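Local structure of phytase (Debaryomyces castellii, 2GFI) at the interface of chains A and B and the interface of chains A and C. The protein hydrolyses phytate (inositol hexakisphosphate) as a 3-phytase of the histidine acid phosphatase family, releasing phosphate. Coordinates in Å, arbitrary orientation; residue numbers count along the deposited sequence, not the author numbering. Chains: chain A/B/C, phytase.

Contacts 1 and 3 are neighbouring patches of one two-fold interface between chains A and B. Their C-alpha centres lie about 5 Å apart, and they share A:Arg177, A:Gly181 and B:Met138. Contact 1 is the polar part with bridging waters; contact 3 is the apolar part, built mainly on helices 133-148 and 166-180. Contact 2 joins chains A and C through their N-terminal segments. Its C-alpha centre is about 35 Å from that of contact 1 and about 30 Å from that of contact 3. Chain A therefore uses two separate surfaces, one for each partner. Two such two-fold contacts could build the deposited tetramer, although the structure alone does not prove that form in solution.

Contact 1: the interface of chains A and B. Residues chain A 177, 180-182, 184; chain B 138, 170, 174, 177.
A:Asp182 meets B:Gln170 and B:Tyr174 across the A/B interface. The amide NE2 of B:Gln170 donates to the carboxylate OD2 of A:Asp182 at 2.7 Å, nearly straight at the hydrogen (170°). It reaches OD2 on the syn side, but 31° out of the carboxylate plane. The backbone N of A:Asp182 donates to the phenol OH of B:Tyr174 at 3.0 Å. The same OH lies 2.5 Å from water 1, which also touches A:Asp182 OD1 at 2.7 Å. A:Asp182 thus engages the tyrosine twice, the backbone directly and the carboxylate through water 1. The ring of B:Tyr174 also packs by CE2 against A:Gly181 CA at 3.5 Å, while CE1 lies by the carboxylate carbon CG of A:Asp182.

B:Arg177 lays one guanidinium face over A:Gly181 O and A:Asp182 CA, both offset toward its rim. Its NH1 and that of A:Arg177 each reach water 2, at 2.9 Å. A:Arg177 NH1 and B:Arg177 NH1 are 4.5 Å apart, so the water probably eases the repulsion of like charges.

In the second shell, with CG anti to its backbone N (chi1 178°), A:Phe184 brings its ring against A:Arg177, CE2 over the guanidinium centre. B:Gln170 runs extended beyond CG toward the aspartate. B:Gln170, B:Tyr174 and B:Arg177 all sit on helix 166-180. They face the 3-10 turn 181-183 of chain A, just after the equivalent helix.

Contact 2: the interface of chains A and C. Residues chain A 4-7, 10, 12; chain C 4-7, 10.
The N-terminal loops of chains A and C run antiparallel here, with A:Ile5 and C:Ile5 paired in a short beta bridge. The backbone N of C:Asn6 donates to A:Leu4 O at 2.9 Å, and the N of A:Asn6 returns the bond to C:Leu4 O. In both, the donor stands above the carbonyl plane. The two isoleucine side chains run parallel. CG1 of A:Ile5 touches CG2 of C:Ile5 at 3.9 Å.

A:Leu4 is nearly perpendicular to C:Asn6, as C:Leu4 is to A:Asn6. A:Leu4 CB comes within 3.4 Å of the amide oxygen OD1 of C:Asn6, and its CD2 lies near C:Leu10 O.

C:Asn7 reaches across to a later stretch of the chain A loop. Its ND2 donates to A:Val12 O at 2.9 Å, with A:Val12 O 20° out of the C:Asn7 amide plane. The same ND2 contacts water 4 at 2.7 Å, and this water also meets N and O of A:Leu10.

Water 5 lies between the amides of A:Asn7 and C:Asn7. It is 2.9 Å from C:Asn7 OD1 and also touches A:Asn7 OD1 and A:Leu4 O. A:Asn7 OD1 and C:Asn7 OD1 are 3.6 Å apart, and the shared water is likely to ease their repulsion.

The patch ties two N-terminal segments together by backbone pairing and bridging water. Its centre is about 26 Å from A:His70, the likely nucleophile, and it may help hold the deposited tetramer together.

Contact 3: the interface of chains A and B. Residues chain A 138, 142, 177-178, 181; chain B 124, 135, 138, 142, 178.
CG2 of A:Ile142 is anti to its backbone N, while CG1 is anti to the carbonyl carbon (chi1 -63°). This splits the side chain between two sets of partners on chain B. The CG2 branch goes to B:Thr135 and B:Pro124, and the CD1 tip goes to B:Met138. In A:Met138, CG is anti to the backbone N and the chain bends at chi3 (-96°), with the sulphur against B:Ile142.

The CD1 methyl of A:Ile142 meets the thioether SD of B:Met138 at 3.6 Å, and the two side chains run antiparallel past one another. The twin pair, A:Met138 SD and B:Ile142 CD1, stands at 3.7 Å. The methionines themselves cross almost squarely near the two-fold axis. CG2 of A:Ile142 packs on the methyl CG2 of B:Thr135 at 3.6 Å, and the two side chains approach at a slant. The same A:Ile142 CG2 touches the proline ring at B:Pro124 CG, 3.7 Å away.

No polar bond crosses this patch. It rests on apolar packing, mainly between the two copies of helix 133-148, with the loop residue B:Pro124 at one side. A:Gly178 and B:Gly178 bring no side chain near the sulphurs, which may let the helices approach. An alanine in place of A:Ile142 would probably open a gap beside B:Pro124 and B:Thr135 and leave the sulphur of B:Met138 without its methyl partner. At the centre, A:Met138 SD lies 4.0 Å from B:Met138 SD.

Contact 1: the interface of chains A and B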
loop_
_atom_site.group_PDB
_atom_site.type_symbol
_atom_site.label_atom_id
_atom_site.label_comp_id
_atom_site.label_asym_id
_atom_site.label_seq_id
_atom_site.Cartn_x
_atom_site.Cartn_y
_atom_site.Cartn_z
ATOM N N ARG A 177 -24.652 5.798 16.503
ATOM C CA ARG A 177 -24.048 4.838 17.400
ATOM C C ARG A 177 -22.530 4.889 17.333
ATOM O O ARG A 177 -21.849 4.777 18.360
ATOM C CB ARG A 177 -24.538 3.439 17.112
ATOM C CG ARG A 177 -25.969 3.212 17.540
ATOM C CD ARG A 177 -26.511 1.870 17.078
ATOM N NE ARG A 177 -27.922 1.740 17.393
ATOM C CZ ARG A 177 -28.376 1.277 18.547
ATOM N NH1 ARG A 177 -27.520 0.943 19.506
ATOM N NH2 ARG A 177 -29.689 1.184 18.752
ATOM N N MET A 180 -21.640 8.218 19.217
ATOM C CA MET A 180 -21.940 8.303 20.635
ATOM C C MET A 180 -21.272 7.212 21.404
ATOM O O MET A 180 -21.172 7.302 22.623
ATOM C CB MET A 180 -23.453 8.202 20.872
ATOM C CG MET A 180 -24.250 9.419 20.431
ATOM S SD MET A 180 -23.656 10.967 21.161
ATOM C CE MET A 180 -24.223 10.763 22.862
ATOM N N GLY A 181 -20.825 6.168 20.707
ATOM C CA GLY A 181 -20.215 5.026 21.370
ATOM C C GLY A 181 -21.027 4.496 22.535
ATOM O O GLY A 181 -22.248 4.287 22.385
ATOM N N ASP A 182 -20.384 4.277 23.693
ATOM C CA ASP A 182 -21.118 3.706 24.831
ATOM C C ASP A 182 -22.066 4.697 25.552
ATOM O O ASP A 182 -22.712 4.346 26.550
ATOM C CB ASP A 182 -20.215 2.924 25.786
ATOM C CG ASP A 182 -19.197 3.816 26.535
ATOM O OD1 ASP A 182 -19.135 5.069 26.309
ATOM O OD2 ASP A 182 -18.401 3.318 27.374
ATOM N N PHE A 184 -24.501 6.084 23.697
ATOM C CA PHE A 184 -25.667 6.062 22.832
ATOM C C PHE A 184 -26.855 5.475 23.583
ATOM O O PHE A 184 -26.726 4.454 24.235
ATOM C CB PHE A 184 -25.404 5.271 21.533
ATOM C CG PHE A 184 -26.605 5.190 20.663
ATOM C CD1 PHE A 184 -26.793 6.110 19.646
ATOM C CD2 PHE A 184 -27.631 4.257 20.943
ATOM C CE1 PHE A 184 -27.948 6.068 18.857
ATOM C CE2 PHE A 184 -28.771 4.226 20.177
ATOM C CZ PHE A 184 -28.936 5.129 19.122
ATOM N N MET B 138 -14.941 -1.624 18.754
ATOM C CA MET B 138 -16.179 -1.538 18.004
ATOM C C MET B 138 -15.997 -2.149 16.623
ATOM O O MET B 138 -16.811 -2.964 16.177
ATOM C CB MET B 138 -16.643 -0.096 17.882
ATOM C CG MET B 138 -18.115 0.014 17.697
ATOM S SD MET B 138 -18.723 1.688 17.774
ATOM C CE MET B 138 -20.050 1.477 18.949
ATOM N N GLN B 170 -15.114 -1.611 29.184
ATOM C CA GLN B 170 -15.568 -0.691 28.158
ATOM C C GLN B 170 -15.275 -1.269 26.754
ATOM O O GLN B 170 -16.027 -1.087 25.817
ATOM C CB GLN B 170 -14.932 0.689 28.347
ATOM C CG GLN B 170 -15.482 1.700 27.415
ATOM C CD GLN B 170 -14.950 3.066 27.692
ATOM O OE1 GLN B 170 -13.757 3.234 27.914
ATOM N NE2 GLN B 170 -15.823 4.054 27.672
ATOM N N TYR B 174 -17.951 -1.796 23.765
ATOM C CA TYR B 174 -17.784 -1.313 22.406
ATOM C C TYR B 174 -17.738 -2.473 21.442
ATOM O O TYR B 174 -18.264 -2.377 20.359
ATOM C CB TYR B 174 -16.515 -0.469 22.278
ATOM C CG TYR B 174 -16.770 0.973 22.596
ATOM C CD1 TYR B 174 -16.697 1.435 23.910
ATOM C CD2 TYR B 174 -17.109 1.863 21.591
ATOM C CE1 TYR B 174 -16.934 2.748 24.200
ATOM C CE2 TYR B 174 -17.324 3.193 21.855
ATOM C CZ TYR B 174 -17.235 3.628 23.163
ATOM O OH TYR B 174 -17.451 4.943 23.434
ATOM N N ARG B 177 -21.345 -3.627 21.034
ATOM C CA ARG B 177 -22.083 -2.671 20.236
ATOM C C ARG B 177 -21.752 -2.780 18.755
ATOM O O ARG B 177 -22.651 -2.670 17.924
ATOM C CB ARG B 177 -21.827 -1.269 20.736
ATOM C CG ARG B 177 -22.590 -0.920 21.976
ATOM C CD ARG B 177 -22.059 0.350 22.601
ATOM N NE ARG B 177 -22.691 0.607 23.877
ATOM C CZ ARG B 177 -23.903 1.162 24.042
ATOM N NH1 ARG B 177 -24.686 1.486 23.022
ATOM N NH2 ARG B 177 -24.348 1.358 25.271
HETATM O O HOH W 1 -16.988 6.398 25.449
HETATM O O HOH W 2 -24.751 1.083 20.182
#

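Contact 2: the interface of chains A and C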
loop_
_atom_site.group_PDB
_atom_site.type_symbol
_atom_site.label_atom_id
_atom_site.label_comp_id
_atom_site.label_asym_id
_atom_site.label_seq_id
_atom_site.Cartn_x
_atom_site.Cartn_y
_atom_site.Cartn_z
ATOM N N LEU A 4 -6.369 -14.813 -5.136
ATOM C CA LEU A 4 -5.791 -13.991 -6.212
ATOM C C LEU A 4 -6.829 -13.345 -7.115
ATOM O O LEU A 4 -6.521 -12.468 -7.915
ATOM C CB LEU A 4 -4.836 -14.818 -7.062
ATOM C CG LEU A 4 -3.533 -15.249 -6.398
ATOM C CD1 LEU A 4 -2.692 -16.046 -7.348
ATOM C CD2 LEU A 4 -2.763 -14.066 -5.874
ATOM N N ILE A 5 -8.076 -13.770 -6.980
ATOM C CA ILE A 5 -9.130 -13.298 -7.863
ATOM C C ILE A 5 -10.027 -12.372 -7.083
ATOM O O ILE A 5 -10.467 -12.697 -5.986
ATOM C CB ILE A 5 -9.897 -14.519 -8.411
ATOM C CG1 ILE A 5 -8.987 -15.270 -9.417
ATOM C CG2 ILE A 5 -11.219 -14.095 -9.082
ATOM C CD1 ILE A 5 -9.440 -16.748 -9.713
ATOM N N ASN A 6 -10.254 -11.185 -7.617
ATOM C CA ASN A 6 -11.190 -10.252 -6.975
ATOM C C ASN A 6 -10.786 -10.001 -5.543
ATOM O O ASN A 6 -11.621 -9.987 -4.630
ATOM C CB ASN A 6 -12.630 -10.809 -7.010
ATOM C CG ASN A 6 -13.178 -10.870 -8.403
ATOM O OD1 ASN A 6 -12.843 -10.040 -9.232
ATOM N ND2 ASN A 6 -14.012 -11.847 -8.672
ATOM N N ASN A 7 -9.500 -9.792 -5.326
ATOM C CA ASN A 7 -9.104 -9.581 -3.964
ATOM C C ASN A 7 -8.929 -8.106 -3.661
ATOM O O ASN A 7 -8.492 -7.752 -2.594
ATOM C CB ASN A 7 -7.876 -10.426 -3.624
ATOM C CG ASN A 7 -6.628 -9.875 -4.196
ATOM O OD1 ASN A 7 -6.616 -9.259 -5.275
ATOM N ND2 ASN A 7 -5.547 -10.083 -3.480
ATOM N N LEU A 10 -8.928 -2.579 -7.568
ATOM C CA LEU A 10 -8.151 -1.886 -8.597
ATOM C C LEU A 10 -8.119 -2.675 -9.900
ATOM O O LEU A 10 -7.813 -3.859 -9.926
ATOM C CB LEU A 10 -6.719 -1.579 -8.124
ATOM C CG LEU A 10 -6.626 -0.758 -6.840
ATOM C CD1 LEU A 10 -5.180 -0.681 -6.389
ATOM C CD2 LEU A 10 -7.234 0.638 -7.016
ATOM N N VAL A 12 -5.980 -2.634 -12.202
ATOM C CA VAL A 12 -4.594 -2.531 -12.646
ATOM C C VAL A 12 -3.806 -3.509 -11.793
ATOM O O VAL A 12 -4.156 -3.734 -10.613
ATOM C CB VAL A 12 -4.043 -1.103 -12.446
ATOM C CG1 VAL A 12 -3.835 -0.787 -10.907
ATOM C CG2 VAL A 12 -2.759 -0.858 -13.292
ATOM N N LEU C 4 -8.904 -7.359 -12.366
ATOM C CA LEU C 4 -9.239 -7.828 -11.011
ATOM C C LEU C 4 -8.714 -9.219 -10.697
ATOM O O LEU C 4 -8.722 -9.659 -9.552
ATOM C CB LEU C 4 -10.746 -7.801 -10.793
ATOM C CG LEU C 4 -11.398 -6.426 -10.712
ATOM C CD1 LEU C 4 -12.874 -6.551 -10.490
ATOM C CD2 LEU C 4 -10.770 -5.581 -9.635
ATOM N N ILE C 5 -8.241 -9.917 -11.718
ATOM C CA ILE C 5 -7.811 -11.296 -11.551
ATOM C C ILE C 5 -6.307 -11.340 -11.635
ATOM O O ILE C 5 -5.712 -10.789 -12.553
ATOM C CB ILE C 5 -8.477 -12.155 -12.645
ATOM C CG1 ILE C 5 -9.990 -12.279 -12.330
ATOM C CG2 ILE C 5 -7.822 -13.548 -12.739
ATOM C CD1 ILE C 5 -10.867 -12.731 -13.557
ATOM N N ASN C 6 -5.680 -11.947 -10.643
ATOM C CA ASN C 6 -4.223 -12.121 -10.687
ATOM C C ASN C 6 -3.537 -10.790 -10.870
ATOM O O ASN C 6 -2.596 -10.652 -11.662
ATOM C CB ASN C 6 -3.817 -13.068 -11.838
ATOM C CG ASN C 6 -4.279 -14.473 -11.603
ATOM O OD1 ASN C 6 -4.348 -14.916 -10.468
ATOM N ND2 ASN C 6 -4.604 -15.178 -12.661
ATOM N N ASN C 7 -3.990 -9.792 -10.134
ATOM C CA ASN C 7 -3.363 -8.517 -10.322
ATOM C C ASN C 7 -2.333 -8.243 -9.244
ATOM O O ASN C 7 -1.786 -7.169 -9.185
ATOM C CB ASN C 7 -4.414 -7.415 -10.460
ATOM C CG ASN C 7 -5.032 -7.051 -9.166
ATOM O OD1 ASN C 7 -5.193 -7.885 -8.258
ATOM N ND2 ASN C 7 -5.389 -5.793 -9.052
ATOM N N LEU C 10 -0.729 -11.440 -3.498
ATOM C CA LEU C 10 -1.232 -11.736 -2.156
ATOM C C LEU C 10 -2.444 -12.659 -2.205
ATOM O O LEU C 10 -3.402 -12.423 -2.926
ATOM C CB LEU C 10 -1.570 -10.454 -1.375
ATOM C CG LEU C 10 -0.416 -9.465 -1.230
ATOM C CD1 LEU C 10 -0.924 -8.179 -0.605
ATOM C CD2 LEU C 10 0.743 -10.062 -0.423
HETATM O O HOH W 3 -3.231 -10.262 -4.889
HETATM O O HOH W 4 -7.505 -5.324 -7.414
HETATM O O HOH W 5 -4.663 -10.630 -7.384
#

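Contact 3: the interface of chains A and B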
loop_
_atom_site.group_PDB
_atom_site.type_symbol
_atom_site.label_atom_id
_atom_site.label_comp_id
_atom_site.label_asym_id
_atom_site.label_seq_id
_atom_site.Cartn_x
_atom_site.Cartn_y
_atom_site.Cartn_z
ATOM N N MET A 138 -21.365 3.317 10.791
ATOM C CA MET A 138 -20.814 3.244 12.143
ATOM C C MET A 138 -19.368 3.784 12.215
ATOM O O MET A 138 -19.066 4.628 13.048
ATOM C CB MET A 138 -20.901 1.812 12.688
ATOM C CG MET A 138 -20.592 1.679 14.192
ATOM S SD MET A 138 -21.132 0.128 15.008
ATOM C CE MET A 138 -22.669 0.674 15.682
ATOM N N ILE A 142 -17.886 7.175 14.280
ATOM C CA ILE A 142 -16.726 7.189 15.160
ATOM C C ILE A 142 -15.729 8.263 14.752
ATOM O O ILE A 142 -15.267 9.027 15.571
ATOM C CB ILE A 142 -16.015 5.810 15.141
ATOM C CG1 ILE A 142 -16.912 4.685 15.687
ATOM C CG2 ILE A 142 -14.651 5.882 15.838
ATOM C CD1 ILE A 142 -16.244 3.247 15.605
ATOM N N ARG A 177 -24.652 5.798 16.503
ATOM C CA ARG A 177 -24.048 4.838 17.400
ATOM C C ARG A 177 -22.530 4.889 17.333
ATOM O O ARG A 177 -21.849 4.777 18.360
ATOM C CB ARG A 177 -24.538 3.439 17.112
ATOM C CG ARG A 177 -25.969 3.212 17.540
ATOM C CD ARG A 177 -26.511 1.870 17.078
ATOM N NE ARG A 177 -27.922 1.740 17.393
ATOM C CZ ARG A 177 -28.376 1.277 18.547
ATOM N NH1 ARG A 177 -27.520 0.943 19.506
ATOM N NH2 ARG A 177 -29.689 1.184 18.752
ATOM N N GLY A 178 -21.983 5.040 16.133
ATOM C CA GLY A 178 -20.552 5.191 16.050
ATOM C C GLY A 178 -20.154 6.460 16.795
ATOM O O GLY A 178 -19.157 6.486 17.516
ATOM N N GLY A 181 -20.825 6.168 20.707
ATOM C CA GLY A 181 -20.215 5.026 21.370
ATOM C C GLY A 181 -21.027 4.496 22.535
ATOM O O GLY A 181 -22.248 4.287 22.385
ATOM N N PRO B 124 -13.019 8.228 20.913
ATOM C CA PRO B 124 -13.352 9.504 20.284
ATOM C C PRO B 124 -13.725 10.636 21.282
ATOM O O PRO B 124 -13.616 11.818 20.961
ATOM C CB PRO B 124 -14.533 9.113 19.403
ATOM C CG PRO B 124 -14.149 7.745 18.983
ATOM C CD PRO B 124 -13.723 7.107 20.264
ATOM N N THR B 135 -12.782 2.437 19.536
ATOM C CA THR B 135 -12.879 2.271 18.097
ATOM C C THR B 135 -12.363 0.939 17.596
ATOM O O THR B 135 -12.974 0.295 16.765
ATOM C CB THR B 135 -12.072 3.384 17.435
ATOM O OG1 THR B 135 -12.676 4.626 17.778
ATOM C CG2 THR B 135 -12.193 3.303 15.941
ATOM N N MET B 138 -14.941 -1.624 18.754
ATOM C CA MET B 138 -16.179 -1.538 18.004
ATOM C C MET B 138 -15.997 -2.149 16.623
ATOM O O MET B 138 -16.811 -2.964 16.177
ATOM C CB MET B 138 -16.643 -0.096 17.882
ATOM C CG MET B 138 -18.115 0.014 17.697
ATOM S SD MET B 138 -18.723 1.688 17.774
ATOM C CE MET B 138 -20.050 1.477 18.949
ATOM N N ILE B 142 -17.801 -5.425 14.953
ATOM C CA ILE B 142 -18.417 -5.437 13.635
ATOM C C ILE B 142 -17.865 -6.568 12.775
ATOM O O ILE B 142 -18.624 -7.367 12.262
ATOM C CB ILE B 142 -18.186 -4.109 12.902
ATOM C CG1 ILE B 142 -18.902 -2.968 13.598
ATOM C CG2 ILE B 142 -18.640 -4.232 11.414
ATOM C CD1 ILE B 142 -18.543 -1.644 12.999
ATOM N N GLY B 178 -20.468 -2.994 18.432
ATOM C CA GLY B 178 -20.076 -3.304 17.076
ATOM C C GLY B 178 -20.760 -4.561 16.551
ATOM O O GLY B 178 -21.267 -4.589 15.432
#